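Local coordinates for protein 433aa long hypothetical phosphoribosylglycinamide formyl transferase (Pyrococcus horikoshii, PDB 2DWC) that is a PurT-like protein of the ATP-grasp superfamily and holds adenosine-5'-diphosphate in the pocket of its ATP-grasp domain, at residues K133-R138 and Y260-R265; D208-E213 and V233-I238; A249-K254 and M280-D285. One frame throughout, in Å; residues are numbered along the deposited sequence.

How the contacts relate
All three contacts belong to the ATP-grasp domain. Along the chain, 133-138 comes first, both segments of contact 2 follow, and then 249-254, 260-265 and 280-285, so contacts 1 and 3 interlock while contact 2 closes before contact 3 opens. The centres of contacts 1 and 2 lie about 16 Å apart. Between the centres of contacts 1 and 3 there are about 13 Å, and between those of contacts 2 and 3 about 10 Å. Contacts 2 and 3 share one sheet through neighbouring strands 209-219 and 274-283; contacts 1 and 3 share helix 253-270, where Met-280 CE packs against Ile-262 and Ala-263. The sheet is thus tied to its helix, and Glu-210 and Phe-281 both meet ADP.

Contact 1: K133-R138 and Y260-R265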
loop_
_atom_site.group_PDB
_atom_site.type_symbol
_atom_site.label_atom_id
_atom_site.label_comp_id
_atom_site.label_asym_id
_atom_site.label_seq_id
_atom_site.Cartn_x
_atom_site.Cartn_y
_atom_site.Cartn_z
ATOM N N LYS B 133 0.677 -3.632 -36.942
ATOM C CA LYS B 133 0.776 -2.614 -37.988
ATOM C C LYS B 133 0.914 -1.225 -37.409
ATOM O O LYS B 133 0.067 -0.353 -37.617
ATOM C CB LYS B 133 -0.443 -2.696 -38.909
ATOM C CG LYS B 133 -0.535 -4.018 -39.604
ATOM C CD LYS B 133 -1.795 -4.070 -40.462
ATOM C CE LYS B 133 -1.921 -5.393 -41.205
ATOM N NZ LYS B 133 -3.150 -5.394 -42.066
ATOM N N VAL B 134 1.978 -1.035 -36.636
ATOM C CA VAL B 134 2.232 0.251 -36.011
ATOM C C VAL B 134 3.586 0.727 -36.457
ATOM O O VAL B 134 4.448 -0.061 -36.814
ATOM C CB VAL B 134 2.218 0.153 -34.450
ATOM C CG1 VAL B 134 0.820 -0.189 -33.962
ATOM C CG2 VAL B 134 3.225 -0.874 -33.989
ATOM N N PRO B 135 3.797 2.046 -36.437
ATOM C CA PRO B 135 5.090 2.585 -36.856
ATOM C C PRO B 135 6.225 2.232 -35.910
ATOM O O PRO B 135 6.040 2.176 -34.693
ATOM C CB PRO B 135 4.834 4.098 -36.935
ATOM C CG PRO B 135 3.749 4.328 -35.933
ATOM C CD PRO B 135 2.858 3.100 -36.005
ATOM N N THR B 136 7.393 1.970 -36.476
ATOM C CA THR B 136 8.571 1.656 -35.676
ATOM C C THR B 136 9.766 2.209 -36.413
ATOM O O THR B 136 9.639 2.670 -37.550
ATOM C CB THR B 136 8.838 0.143 -35.561
ATOM O OG1 THR B 136 9.302 -0.348 -36.827
ATOM C CG2 THR B 136 7.587 -0.618 -35.159
ATOM N N SER B 137 10.914 2.170 -35.756
ATOM C CA SER B 137 12.165 2.596 -36.373
ATOM C C SER B 137 12.414 1.688 -37.577
ATOM O O SER B 137 11.963 0.543 -37.602
ATOM C CB SER B 137 13.319 2.428 -35.390
ATOM O OG SER B 137 13.499 1.060 -35.013
ATOM N N ARG B 138 13.123 2.187 -38.585
ATOM C CA ARG B 138 13.455 1.345 -39.731
ATOM C C ARG B 138 14.473 0.351 -39.232
ATOM O O ARG B 138 15.325 0.684 -38.411
ATOM C CB ARG B 138 14.085 2.164 -40.869
ATOM C CG ARG B 138 13.169 3.214 -41.440
ATOM C CD ARG B 138 13.945 4.131 -42.378
ATOM N NE ARG B 138 13.233 5.382 -42.618
ATOM C CZ ARG B 138 12.054 5.458 -43.226
ATOM N NH1 ARG B 138 11.465 4.349 -43.656
ATOM N NH2 ARG B 138 11.460 6.639 -43.397
ATOM N N TYR B 260 -2.098 6.024 -27.339
ATOM C CA TYR B 260 -3.189 5.092 -27.031
ATOM C C TYR B 260 -3.523 4.235 -28.252
ATOM O O TYR B 260 -3.750 3.045 -28.129
ATOM C CB TYR B 260 -4.476 5.817 -26.602
ATOM C CG TYR B 260 -4.325 6.714 -25.377
ATOM C CD1 TYR B 260 -5.111 7.862 -25.215
ATOM C CD2 TYR B 260 -3.379 6.419 -24.383
ATOM C CE1 TYR B 260 -4.956 8.688 -24.105
ATOM C CE2 TYR B 260 -3.206 7.248 -23.264
ATOM C CZ TYR B 260 -3.985 8.373 -23.127
ATOM O OH TYR B 260 -3.760 9.211 -22.053
ATOM N N ARG B 261 -3.567 4.841 -29.440
ATOM C CA ARG B 261 -3.894 4.067 -30.629
ATOM C C ARG B 261 -2.880 2.943 -30.898
ATOM O O ARG B 261 -3.266 1.800 -31.220
ATOM C CB ARG B 261 -3.955 5.027 -31.854
ATOM C CG ARG B 261 -4.480 4.373 -33.148
ATOM C CD ARG B 261 -4.289 5.294 -34.383
ATOM N NE ARG B 261 -2.895 5.394 -34.824
ATOM C CZ ARG B 261 -2.231 4.428 -35.457
ATOM N NH1 ARG B 261 -2.828 3.267 -35.730
ATOM N NH2 ARG B 261 -0.974 4.633 -35.839
ATOM N N ILE B 262 -1.599 3.277 -30.802
ATOM C CA ILE B 262 -0.519 2.306 -31.056
ATOM C C ILE B 262 -0.548 1.213 -29.980
ATOM O O ILE B 262 -0.456 0.006 -30.287
ATOM C CB ILE B 262 0.844 3.027 -31.077
ATOM C CG1 ILE B 262 0.970 3.779 -32.417
ATOM C CG2 ILE B 262 2.003 2.032 -30.936
ATOM C CD1 ILE B 262 2.064 4.741 -32.477
ATOM N N ALA B 263 -0.671 1.633 -28.719
ATOM C CA ALA B 263 -0.739 0.630 -27.629
ATOM C C ALA B 263 -1.922 -0.322 -27.861
ATOM O O ALA B 263 -1.795 -1.541 -27.717
ATOM C CB ALA B 263 -0.886 1.368 -26.213
ATOM N N LYS B 264 -3.086 0.204 -28.237
ATOM C CA LYS B 264 -4.250 -0.657 -28.453
ATOM C C LYS B 264 -4.022 -1.701 -29.544
ATOM O O LYS B 264 -4.417 -2.871 -29.396
ATOM C CB LYS B 264 -5.483 0.202 -28.795
ATOM C CG LYS B 264 -6.779 -0.587 -29.087
ATOM C CD LYS B 264 -7.342 -1.252 -27.864
ATOM C CE LYS B 264 -8.854 -1.545 -28.010
ATOM N NZ LYS B 264 -9.175 -2.489 -29.130
ATOM N N ARG B 265 -3.393 -1.279 -30.637
ATOM C CA ARG B 265 -3.127 -2.205 -31.751
ATOM C C ARG B 265 -2.187 -3.317 -31.280
ATOM O O ARG B 265 -2.358 -4.470 -31.653
ATOM C CB ARG B 265 -2.497 -1.454 -32.924
ATOM C CG ARG B 265 -3.521 -0.751 -33.827
ATOM C CD ARG B 265 -2.788 -0.045 -34.955
ATOM N NE ARG B 265 -3.663 0.412 -36.022
ATOM C CZ ARG B 265 -4.393 -0.390 -36.787
ATOM N NH1 ARG B 265 -4.366 -1.711 -36.598
ATOM N NH2 ARG B 265 -5.133 0.133 -37.757
#
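The loop joining helix 121-132 to strand 139-142 leans on helix 253-270 through Val-134 and Pro-135, which meet Ile-262 and Arg-265. Val-134 CG1 touches both of these helix residues. Set beside the backbone N (chi1 -66°), anti to the carbonyl carbon, this CG1 lies 3.7 Å from Arg-265 CB and equally near Arg-265 CD, while the two side chains slide past each other in opposite directions. The same methyl, Val-134 CG1, sits 3.9 Å from Ile-262 CG2. Next along the loop, Pro-135 and Ile-262 meet tip to tip, with 3.9 Å between Pro-135 CG and Ile-262 CD1.

Polar groups border this apolar patch, and no hydrogen bond spans the segments. The carbonyl of Lys-133, the first residue to leave helical geometry after helix 121-132, lies over one face of the Arg-265 guanidinium, its O 4.1 Å from Arg-265 NE. The two guanidinium groups lie edge to edge, and Arg-261 NH1 is 3.0 Å from Arg-265 NE; as both are donors, this is proximity without a bond. Arg-261 NE has a salt bridge with Glu-258, which may offset the closeness of the two positive groups. Farther along, Ser-137 touches ADP and its OG is hydrogen-bonded to Glu-202. The 248 Å² interface is loop-on-helix packing inside an ATP-grasp domain, where the connecting loop runs on from the helix to the nucleotide pocket.

Contact 2: D208-E213 and V233-I238; sequences DVEVTE and VGHYQI. With ADP (adenosine-5'-diphosphate), chain H.
Glu-210 CB lies over one face of the His-235 ring, 4.2 Å from its centroid and displaced toward the rim, a CH-pi contact between strands 209-219 and 225-238. The glutamate CG lies beside the backbone N (chi1 -49°), anti to the carbonyl carbon, and chi2 (-178°) extends the chain to CD. At its end the two oxygens divide the ribose diol: ADP O2' donates to Glu-210 OE1 over 2.7 Å, and ADP O3' to Glu-210 OE2 over 2.4 Å, shorter than expected, so that the exact length is doubtful. Held at both oxygens, the carboxylate is probably restricted in rotation. Gln-237, bent at chi2, brings CG 3.5 Å from ADP O3', although this residue is poorly ordered.

In His-235, chi1 (59°) puts CG between the backbone N and the carbonyl carbon, and with chi2 at 92° the ring offers a face to Glu-210 CB. The side chains of His-235 and Thr-212 cross at about a right angle, with His-235 NE2 3.2 Å from Thr-212 OG1. Both polar atoms are hydrogen-bonded to Glu-279, whose carboxylate bridges them from strand 274-283.

The backbone ladder is regular at one end. Thr-212 and Val-233 form an antiparallel hydrogen-bonded pair, with Thr-212 N to Val-233 O at 2.8 Å and Val-233 N to Thr-212 O at 3.0 Å. Val-211 stands opposite Gly-234. Beyond it the pairing loosens: His-235 N still donates to Glu-210 O over a long 3.2 Å, and a water accepts from Glu-210 N and donates to His-235 O. An antiparallel hairpin whose acidic side chain grips both ribose hydroxyls is a recognisable part of an ATP-grasp nucleotide site.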
loop_
_atom_site.group_PDB
_atom_site.type_symbol
_atom_site.label_atom_id
_atom_site.label_comp_id
_atom_site.label_asym_id
_atom_site.label_seq_id
_atom_site.Cartn_x
_atom_site.Cartn_y
_atom_site.Cartn_z
ATOM N N ASP B 208 12.045 13.283 -28.382
ATOM C CA ASP B 208 12.011 14.224 -27.270
ATOM C C ASP B 208 11.974 13.450 -25.963
ATOM O O ASP B 208 12.643 13.807 -24.990
ATOM C CB ASP B 208 10.751 15.080 -27.361
ATOM C CG ASP B 208 10.742 15.990 -28.578
ATOM O OD1 ASP B 208 9.630 16.353 -29.023
ATOM O OD2 ASP B 208 11.839 16.347 -29.062
ATOM N N VAL B 209 11.179 12.388 -25.945
ATOM C CA VAL B 209 11.068 11.595 -24.727
ATOM C C VAL B 209 10.561 10.201 -25.030
ATOM O O VAL B 209 9.918 9.973 -26.047
ATOM C CB VAL B 209 10.096 12.275 -23.746
ATOM C CG1 VAL B 209 8.677 12.275 -24.333
ATOM C CG2 VAL B 209 10.149 11.604 -22.360
ATOM N N GLU B 210 10.867 9.265 -24.141
ATOM C CA GLU B 210 10.389 7.888 -24.304
ATOM C C GLU B 210 9.247 7.769 -23.311
ATOM O O GLU B 210 9.315 8.337 -22.212
ATOM C CB GLU B 210 11.452 6.883 -23.889
ATOM C CG GLU B 210 12.816 7.093 -24.442
ATOM C CD GLU B 210 13.758 5.998 -24.000
ATOM O OE1 GLU B 210 14.913 6.324 -23.679
ATOM O OE2 GLU B 210 13.340 4.808 -23.980
ATOM N N VAL B 211 8.214 7.021 -23.670
ATOM C CA VAL B 211 7.075 6.858 -22.771
ATOM C C VAL B 211 6.676 5.391 -22.646
ATOM O O VAL B 211 6.906 4.583 -23.537
ATOM C CB VAL B 211 5.836 7.628 -23.260
ATOM C CG1 VAL B 211 6.115 9.148 -23.299
ATOM C CG2 VAL B 211 5.457 7.125 -24.633
ATOM N N THR B 212 6.099 5.055 -21.501
ATOM C CA THR B 212 5.610 3.692 -21.293
ATOM C C THR B 212 4.115 3.858 -21.174
ATOM O O THR B 212 3.657 4.657 -20.336
ATOM C CB THR B 212 6.066 3.118 -19.931
ATOM O OG1 THR B 212 7.502 3.073 -19.851
ATOM C CG2 THR B 212 5.533 1.698 -19.783
ATOM N N GLU B 213 3.342 3.208 -22.055
ATOM C CA GLU B 213 1.899 3.261 -21.924
ATOM C C GLU B 213 1.480 1.962 -21.220
ATOM O O GLU B 213 1.671 0.847 -21.762
ATOM C CB GLU B 213 1.207 3.359 -23.293
ATOM C CG GLU B 213 -0.314 3.380 -23.184
ATOM C CD GLU B 213 -0.842 4.454 -22.232
ATOM O OE1 GLU B 213 -0.260 5.557 -22.222
ATOM O OE2 GLU B 213 -1.850 4.212 -21.507
ATOM N N VAL B 233 3.574 7.426 -19.278
ATOM C CA VAL B 233 4.602 7.632 -18.267
ATOM C C VAL B 233 5.896 8.001 -18.961
ATOM O O VAL B 233 6.405 7.232 -19.771
ATOM C CB VAL B 233 4.810 6.308 -17.415
ATOM C CG1 VAL B 233 6.134 6.336 -16.641
ATOM C CG2 VAL B 233 3.633 6.154 -16.469
ATOM N N GLY B 234 6.439 9.183 -18.670
ATOM C CA GLY B 234 7.709 9.495 -19.281
ATOM C C GLY B 234 8.888 8.906 -18.496
ATOM O O GLY B 234 8.755 8.644 -17.287
ATOM N N HIS B 235 10.031 8.679 -19.147
ATOM C CA HIS B 235 11.200 8.176 -18.414
ATOM C C HIS B 235 12.490 8.338 -19.192
ATOM O O HIS B 235 12.471 8.659 -20.371
ATOM C CB HIS B 235 11.035 6.683 -18.063
ATOM C CG HIS B 235 10.847 5.790 -19.255
ATOM N ND1 HIS B 235 11.899 5.163 -19.888
ATOM C CD2 HIS B 235 9.724 5.390 -19.905
ATOM C CE1 HIS B 235 11.434 4.411 -20.870
ATOM N NE2 HIS B 235 10.118 4.529 -20.905
ATOM N N TYR B 236 13.620 8.123 -18.531
ATOM C CA TYR B 236 14.875 8.214 -19.255
ATOM C C TYR B 236 15.777 7.021 -18.919
ATOM O O TYR B 236 16.078 6.753 -17.743
ATOM C CB TYR B 236 15.534 9.582 -19.009
ATOM C CG TYR B 236 16.180 9.785 -17.671
ATOM C CD1 TYR B 236 17.455 9.262 -17.404
ATOM C CD2 TYR B 236 15.541 10.511 -16.675
ATOM C CE1 TYR B 236 18.080 9.461 -16.170
ATOM C CE2 TYR B 236 16.152 10.716 -15.433
ATOM C CZ TYR B 236 17.424 10.186 -15.185
ATOM O OH TYR B 236 18.036 10.378 -13.957
ATOM N N GLN B 237 16.153 6.289 -19.975
ATOM C CA GLN B 237 16.982 5.082 -19.898
ATOM C C GLN B 237 18.479 5.345 -19.978
ATOM O O GLN B 237 18.994 5.724 -21.033
ATOM C CB GLN B 237 16.602 4.116 -21.027
ATOM C CG GLN B 237 15.296 3.368 -20.818
ATOM C CD GLN B 237 15.462 2.093 -20.000
ATOM O OE1 GLN B 237 14.622 1.772 -19.155
ATOM N NE2 GLN B 237 16.535 1.353 -20.262
ATOM N N ILE B 238 19.173 5.126 -18.865
ATOM C CA ILE B 238 20.617 5.318 -18.809
ATOM C C ILE B 238 21.335 3.968 -18.767
ATOM O O ILE B 238 21.358 3.290 -17.733
ATOM C CB ILE B 238 21.030 6.163 -17.573
ATOM C CG1 ILE B 238 22.548 6.086 -17.376
ATOM C CG2 ILE B 238 20.285 5.686 -16.323
ATOM C CD1 ILE B 238 23.350 6.619 -18.549
HETATM P PB ADP H . 16.285 -2.811 -23.777
HETATM O O1B ADP H . 15.148 -3.475 -23.101
HETATM O O2B ADP H . 17.103 -1.601 -23.094
HETATM O O3B ADP H . 17.112 -3.530 -24.955
HETATM P PA ADP H . 16.153 -1.212 -26.078
HETATM O O1A ADP H . 17.482 -1.798 -26.363
HETATM O O2A ADP H . 15.128 -1.477 -27.288
HETATM O O3A ADP H . 15.463 -1.846 -24.769
HETATM O "O5'" ADP H . 16.231 0.377 -25.852
HETATM C "C5'" ADP H . 17.056 0.920 -24.818
HETATM C "C4'" ADP H . 17.234 2.417 -25.067
HETATM O "O4'" ADP H . 18.123 2.685 -26.163
HETATM C "C3'" ADP H . 15.895 3.018 -25.494
HETATM O "O3'" ADP H . 15.101 3.263 -24.330
HETATM C "C2'" ADP H . 16.427 4.336 -26.050
HETATM O "O2'" ADP H . 16.907 5.145 -24.973
HETATM C "C1'" ADP H . 17.609 3.825 -26.876
HETATM N N9 ADP H . 17.163 3.352 -28.207
HETATM C C8 ADP H . 16.874 2.100 -28.545
HETATM N N7 ADP H . 16.532 2.054 -29.834
HETATM C C5 ADP H . 16.610 3.285 -30.317
HETATM C C6 ADP H . 16.370 3.857 -31.565
HETATM N N6 ADP H . 16.020 3.098 -32.598
HETATM N N1 ADP H . 16.530 5.180 -31.711
HETATM C C2 ADP H . 16.913 5.941 -30.702
HETATM N N3 ADP H . 17.154 5.430 -29.505
HETATM C C4 ADP H . 17.012 4.120 -29.283
HETATM O O HOH W 1 13.320 9.979 -22.347
#

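Contact 3: A249-K254 and M280-D285; sequences AEISEK and MFVKGD. With ADP (adenosine-5'-diphosphate), chain H.
Ile-251 sets its CG2 methyl against Val-282, 4.0 Å from CG1 of that valine, and the two side chains cross at about a right angle. CG1 of Val-282 is anti to the backbone N (chi1 180°), turned to meet it. Beside this apolar touch lie a hydrogen bond and a water bridge. Ser-252 OG donates to Asp-285 OD2 over 2.7 Å, approaching from above the carboxylate plane, 44° out of it. The same hydroxyl caps Ala-255 N, so it serves both the helix start and the aspartate. The water accepts from Ser-252 N at 2.9 Å and donates to Gly-284 O at 2.7 Å.

Lys-254 and Asp-285 cross obliquely, with Lys-254 CD 3.0 Å from Asp-285 OD1; Lys-254 NZ stays 4.4 Å from Asp-285 OD1, beyond salt-bridge range, an attraction of charges at most. On strand 274-283, Phe-281 reaches the nucleotide, its CZ 3.6 Å from ADP C5, while Phe-207 stacks on the Phe-281 ring. Gly-284, at positive phi (66°), turns the chain toward strand 286-293. The contact is an N-capped helix start, with Ser-252 as N-cap, fastened to the turn of a beta hairpin in the ATP-grasp domain.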
loop_
_atom_site.group_PDB
_atom_site.type_symbol
_atom_site.label_atom_id
_atom_site.label_comp_id
_atom_site.label_asym_id
_atom_site.label_seq_id
_atom_site.Cartn_x
_atom_site.Cartn_y
_atom_site.Cartn_z
ATOM N N ALA B 249 3.437 12.154 -18.948
ATOM C CA ALA B 249 4.517 12.595 -19.837
ATOM C C ALA B 249 4.065 13.943 -20.451
ATOM O O ALA B 249 2.895 14.127 -20.759
ATOM C CB ALA B 249 4.723 11.566 -20.937
ATOM N N GLU B 250 4.993 14.871 -20.622
ATOM C CA GLU B 250 4.631 16.174 -21.169
ATOM C C GLU B 250 4.716 16.137 -22.685
ATOM O O GLU B 250 5.701 16.586 -23.281
ATOM C CB GLU B 250 5.554 17.235 -20.580
ATOM C CG GLU B 250 5.324 17.412 -19.064
ATOM C CD GLU B 250 6.154 18.558 -18.463
ATOM O OE1 GLU B 250 7.391 18.403 -18.334
ATOM O OE2 GLU B 250 5.554 19.611 -18.128
ATOM N N ILE B 251 3.691 15.541 -23.288
ATOM C CA ILE B 251 3.596 15.396 -24.734
ATOM C C ILE B 251 2.282 16.002 -25.219
ATOM O O ILE B 251 1.358 16.225 -24.430
ATOM C CB ILE B 251 3.671 13.888 -25.165
ATOM C CG1 ILE B 251 2.455 13.119 -24.611
ATOM C CG2 ILE B 251 5.013 13.296 -24.712
ATOM C CD1 ILE B 251 2.383 11.639 -25.075
ATOM N N SER B 252 2.192 16.274 -26.522
ATOM C CA SER B 252 0.982 16.871 -27.069
ATOM C C SER B 252 -0.211 15.957 -26.969
ATOM O O SER B 252 -0.079 14.725 -26.859
ATOM C CB SER B 252 1.170 17.258 -28.541
ATOM O OG SER B 252 1.406 16.106 -29.339
ATOM N N GLU B 253 -1.383 16.572 -27.013
ATOM C CA GLU B 253 -2.630 15.847 -26.955
ATOM C C GLU B 253 -2.712 14.932 -28.182
ATOM O O GLU B 253 -3.245 13.821 -28.103
ATOM C CB GLU B 253 -3.791 16.823 -26.916
ATOM C CG GLU B 253 -4.953 16.283 -26.138
ATOM C CD GLU B 253 -5.908 17.364 -25.693
ATOM O OE1 GLU B 253 -5.442 18.369 -25.102
ATOM O OE2 GLU B 253 -7.128 17.203 -25.920
ATOM N N LYS B 254 -2.172 15.385 -29.313
ATOM C CA LYS B 254 -2.175 14.540 -30.514
ATOM C C LYS B 254 -1.280 13.320 -30.307
ATOM O O LYS B 254 -1.656 12.196 -30.638
ATOM C CB LYS B 254 -1.672 15.301 -31.750
ATOM C CG LYS B 254 -2.714 16.233 -32.323
ATOM C CD LYS B 254 -2.369 16.695 -33.733
ATOM C CE LYS B 254 -3.440 17.675 -34.233
ATOM N NZ LYS B 254 -3.276 18.012 -35.682
ATOM N N MET B 280 7.383 3.497 -26.211
ATOM C CA MET B 280 7.311 4.281 -27.441
ATOM C C MET B 280 8.228 5.494 -27.402
ATOM O O MET B 280 8.588 5.975 -26.327
ATOM C CB MET B 280 5.885 4.769 -27.641
ATOM C CG MET B 280 4.897 3.639 -27.891
ATOM S SD MET B 280 3.234 4.241 -28.065
ATOM C CE MET B 280 2.248 3.009 -27.318
ATOM N N PHE B 281 8.620 5.979 -28.583
ATOM C CA PHE B 281 9.444 7.189 -28.672
ATOM C C PHE B 281 8.505 8.286 -29.197
ATOM O O PHE B 281 7.675 8.032 -30.073
ATOM C CB PHE B 281 10.607 7.009 -29.686
ATOM C CG PHE B 281 11.518 5.846 -29.383
ATOM C CD1 PHE B 281 11.914 5.571 -28.075
ATOM C CD2 PHE B 281 12.050 5.073 -30.419
ATOM C CE1 PHE B 281 12.832 4.551 -27.793
ATOM C CE2 PHE B 281 12.967 4.056 -30.160
ATOM C CZ PHE B 281 13.368 3.789 -28.838
ATOM N N VAL B 282 8.640 9.503 -28.668
ATOM C CA VAL B 282 7.790 10.607 -29.106
ATOM C C VAL B 282 8.621 11.811 -29.533
ATOM O O VAL B 282 9.551 12.219 -28.831
ATOM C CB VAL B 282 6.837 11.088 -27.968
ATOM C CG1 VAL B 282 5.961 12.262 -28.475
ATOM C CG2 VAL B 282 5.942 9.935 -27.503
ATOM N N LYS B 283 8.282 12.380 -30.688
ATOM C CA LYS B 283 8.983 13.583 -31.163
ATOM C C LYS B 283 7.846 14.441 -31.721
ATOM O O LYS B 283 7.319 14.160 -32.797
ATOM C CB LYS B 283 9.990 13.233 -32.263
ATOM C CG LYS B 283 11.093 14.284 -32.406
ATOM C CD LYS B 283 11.478 14.489 -33.842
ATOM C CE LYS B 283 12.459 15.645 -33.963
ATOM N NZ LYS B 283 12.402 16.211 -35.349
ATOM N N GLY B 284 7.427 15.450 -30.961
ATOM C CA GLY B 284 6.307 16.261 -31.394
ATOM C C GLY B 284 5.042 15.419 -31.407
ATOM O O GLY B 284 4.714 14.779 -30.404
ATOM N N ASP B 285 4.326 15.397 -32.528
ATOM C CA ASP B 285 3.104 14.608 -32.613
ATOM C C ASP B 285 3.406 13.201 -33.154
ATOM O O ASP B 285 2.498 12.364 -33.240
ATOM C CB ASP B 285 2.075 15.265 -33.546
ATOM C CG ASP B 285 1.447 16.544 -32.961
ATOM O OD1 ASP B 285 0.566 17.121 -33.645
ATOM O OD2 ASP B 285 1.808 16.974 -31.838
HETATM P PB ADP H . 16.285 -2.811 -23.777
HETATM O O1B ADP H . 15.148 -3.475 -23.101
HETATM O O2B ADP H . 17.103 -1.601 -23.094
HETATM O O3B ADP H . 17.112 -3.530 -24.955
HETATM P PA ADP H . 16.153 -1.212 -26.078
HETATM O O1A ADP H . 17.482 -1.798 -26.363
HETATM O O2A ADP H . 15.128 -1.477 -27.288
HETATM O O3A ADP H . 15.463 -1.846 -24.769
HETATM O "O5'" ADP H . 16.231 0.377 -25.852
HETATM C "C5'" ADP H . 17.056 0.920 -24.818
HETATM C "C4'" ADP H . 17.234 2.417 -25.067
HETATM O "O4'" ADP H . 18.123 2.685 -26.163
HETATM C "C3'" ADP H . 15.895 3.018 -25.494
HETATM O "O3'" ADP H . 15.101 3.263 -24.330
HETATM C "C2'" ADP H . 16.427 4.336 -26.050
HETATM O "O2'" ADP H . 16.907 5.145 -24.973
HETATM C "C1'" ADP H . 17.609 3.825 -26.876
HETATM N N9 ADP H . 17.163 3.352 -28.207
HETATM C C8 ADP H . 16.874 2.100 -28.545
HETATM N N7 ADP H . 16.532 2.054 -29.834
HETATM C C5 ADP H . 16.610 3.285 -30.317
HETATM C C6 ADP H . 16.370 3.857 -31.565
HETATM N N6 ADP H . 16.020 3.098 -32.598
HETATM N N1 ADP H . 16.530 5.180 -31.711
HETATM C C2 ADP H . 16.913 5.941 -30.702
HETATM N N3 ADP H . 17.154 5.430 -29.505
HETATM C C4 ADP H . 17.012 4.120 -29.283
HETATM O O HOH W 2 4.666 15.874 -27.900
#